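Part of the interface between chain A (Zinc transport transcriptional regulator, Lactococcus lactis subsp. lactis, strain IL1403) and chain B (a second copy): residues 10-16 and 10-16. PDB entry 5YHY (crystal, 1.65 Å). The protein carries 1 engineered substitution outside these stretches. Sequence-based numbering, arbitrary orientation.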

# COMPACT_ATOMS: atom_id res chain seq x y z
N GLN A 10 -0.81 -11.11 -4.76
CA GLN A 10 0.47 -11.14 -4.06
C GLN A 10 1.26 -9.85 -4.23
O GLN A 10 1.90 -9.37 -3.30
CB GLN A 10 1.29 -12.36 -4.46
CG GLN A 10 0.63 -13.65 -4.00
CD GLN A 10 1.49 -14.88 -4.24
OE1 GLN A 10 2.68 -14.77 -4.56
NE2 GLN A 10 0.89 -16.05 -4.08
N PHE A 11 1.21 -9.28 -5.44
CA PHE A 11 1.87 -8.01 -5.71
C PHE A 11 1.32 -6.91 -4.81
O PHE A 11 2.06 -6.11 -4.26
CB PHE A 11 1.69 -7.63 -7.18
CG PHE A 11 2.12 -6.22 -7.48
CD1 PHE A 11 3.45 -5.90 -7.57
CD2 PHE A 11 1.18 -5.23 -7.69
CE1 PHE A 11 3.85 -4.61 -7.85
CE2 PHE A 11 1.57 -3.94 -7.97
CZ PHE A 11 2.91 -3.64 -8.05
N LEU A 12 0.00 -6.86 -4.67
CA LEU A 12 -0.61 -5.82 -3.87
C LEU A 12 -0.28 -6.01 -2.41
O LEU A 12 -0.10 -5.04 -1.67
CB LEU A 12 -2.12 -5.78 -4.11
CG LEU A 12 -2.43 -5.30 -5.53
CD1 LEU A 12 -3.91 -5.48 -5.84
CD2 LEU A 12 -1.99 -3.85 -5.70
N GLY A 13 -0.15 -7.27 -2.00
CA GLY A 13 0.34 -7.59 -0.66
C GLY A 13 1.74 -7.03 -0.41
O GLY A 13 2.00 -6.41 0.63
N THR A 14 2.63 -7.23 -1.37
CA THR A 14 3.99 -6.69 -1.28
C THR A 14 3.96 -5.17 -1.11
O THR A 14 4.68 -4.62 -0.28
CB THR A 14 4.80 -7.05 -2.54
OG1 THR A 14 4.90 -8.47 -2.64
CG2 THR A 14 6.19 -6.44 -2.47
N ILE A 15 3.11 -4.50 -1.89
CA ILE A 15 3.02 -3.05 -1.82
C ILE A 15 2.46 -2.58 -0.47
O ILE A 15 2.98 -1.64 0.13
CB ILE A 15 2.18 -2.47 -2.96
CG1 ILE A 15 2.79 -2.83 -4.31
CG2 ILE A 15 2.06 -0.95 -2.80
CD1 ILE A 15 4.28 -2.54 -4.40
N MET A 16 1.40 -3.24 -0.01
CA MET A 16 0.85 -2.92 1.30
C MET A 16 1.93 -2.97 2.38
O MET A 16 2.05 -2.05 3.19
CB MET A 16 -0.30 -3.86 1.66
CG MET A 16 -0.66 -3.80 3.14
SD MET A 16 -2.13 -4.77 3.55
CE MET A 16 -3.42 -3.57 3.19
N GLN B 10 1.85 7.01 -9.70
CA GLN B 10 0.49 7.36 -9.29
C GLN B 10 -0.32 6.14 -8.87
O GLN B 10 -1.09 6.20 -7.92
CB GLN B 10 -0.22 8.16 -10.38
CG GLN B 10 0.42 9.52 -10.58
CD GLN B 10 -0.36 10.41 -11.53
OE1 GLN B 10 -1.50 10.11 -11.90
NE2 GLN B 10 0.26 11.52 -11.93
N PHE B 11 -0.13 5.03 -9.59
CA PHE B 11 -0.79 3.78 -9.24
C PHE B 11 -0.41 3.33 -7.83
O PHE B 11 -1.25 2.91 -7.05
CB PHE B 11 -0.44 2.69 -10.26
CG PHE B 11 -0.87 1.32 -9.84
CD1 PHE B 11 -2.20 0.95 -9.92
CD2 PHE B 11 0.05 0.41 -9.36
CE1 PHE B 11 -2.60 -0.31 -9.53
CE2 PHE B 11 -0.35 -0.86 -8.98
CZ PHE B 11 -1.68 -1.21 -9.07
N LEU B 12 0.87 3.41 -7.51
CA LEU B 12 1.34 2.96 -6.22
C LEU B 12 0.82 3.88 -5.13
O LEU B 12 0.51 3.43 -4.03
CB LEU B 12 2.86 2.86 -6.20
CG LEU B 12 3.34 1.73 -7.10
CD1 LEU B 12 4.85 1.77 -7.26
CD2 LEU B 12 2.87 0.38 -6.55
N GLY B 13 0.69 5.16 -5.46
CA GLY B 13 0.03 6.11 -4.56
C GLY B 13 -1.40 5.71 -4.24
O GLY B 13 -1.82 5.72 -3.08
N THR B 14 -2.16 5.35 -5.28
CA THR B 14 -3.53 4.88 -5.10
C THR B 14 -3.58 3.68 -4.16
O THR B 14 -4.43 3.62 -3.26
CB THR B 14 -4.15 4.50 -6.45
OG1 THR B 14 -4.19 5.66 -7.29
CG2 THR B 14 -5.56 3.96 -6.26
N ILE B 15 -2.67 2.74 -4.35
CA ILE B 15 -2.64 1.54 -3.52
C ILE B 15 -2.28 1.86 -2.07
O ILE B 15 -2.90 1.35 -1.14
CB ILE B 15 -1.67 0.48 -4.07
CG1 ILE B 15 -2.09 0.06 -5.48
CG2 ILE B 15 -1.63 -0.73 -3.13
CD1 ILE B 15 -3.56 -0.29 -5.60
N MET B 16 -1.27 2.71 -1.88
CA MET B 16 -0.90 3.13 -0.54
C MET B 16 -2.11 3.70 0.20
O MET B 16 -2.37 3.34 1.35
CB MET B 16 0.22 4.17 -0.57
CG MET B 16 0.38 4.90 0.75
SD MET B 16 1.82 5.99 0.79
CE MET B 16 3.10 4.84 1.28

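Where a two-fold axis passes between a helix and its own copy, residues near the axis can meet themselves while those further off pair with different partners. The two stretches here illustrate this: their helices cross at 77°, with axes 10.2 Å apart at closest approach, and only apolar side chains fill the gap.

Along chain B, B:Gln10 is exposed and out of reach of chain A, a fitting place for a polar amide. B:Gln10 O accepts the helical hydrogen bond from B:Thr14 N at 3.0 Å. B:Phe11 starts sideways to the partner, but its long, flat side chain, with chi1 in t, brings the ring tip nearer. There it meets its own counterpart, B:Phe11 CE2 to A:Phe11 CE2 at 3.8 Å, each ring offering its edge to the other.

B:Leu12 also leaves its backbone sideways and bends inward at its end. B:Leu12 CD2 lies 3.9 Å from A:Ile15 CD1, and the same B:Leu12 CD2 is 4.3 Å from A:Phe11 CZ; this one methyl thus touches two neighbours at once. Symmetry repeats both contacts with the chains exchanged.

B:Gly13 and B:Thr14 are out of reach of chain A and make no contact. One turn after B:Phe11, B:Ile15 returns to the seam; B:Ile15 N hydrogen-bonds to B:Phe11 O at 3.1 Å. Its CA-to-CB bond points toward chain A. B:Ile15 CG2 packs against A:Ile15 CG2 at 3.7 Å, and A:Leu12 CD2 lies close to both B:Ile15 CD1, at 3.9 Å, and B:Ile15 CG2, at 4.1 Å; a compact, beta-branched hydrocarbon fills this place. B:Met16, sideways again, scarcely takes part.

The stretches together bury 252 Å², nearly all from the phenylalanine, leucine and isoleucine of each chain. No hydrogen bond crosses between them; close packing of hydrocarbon makes the contact.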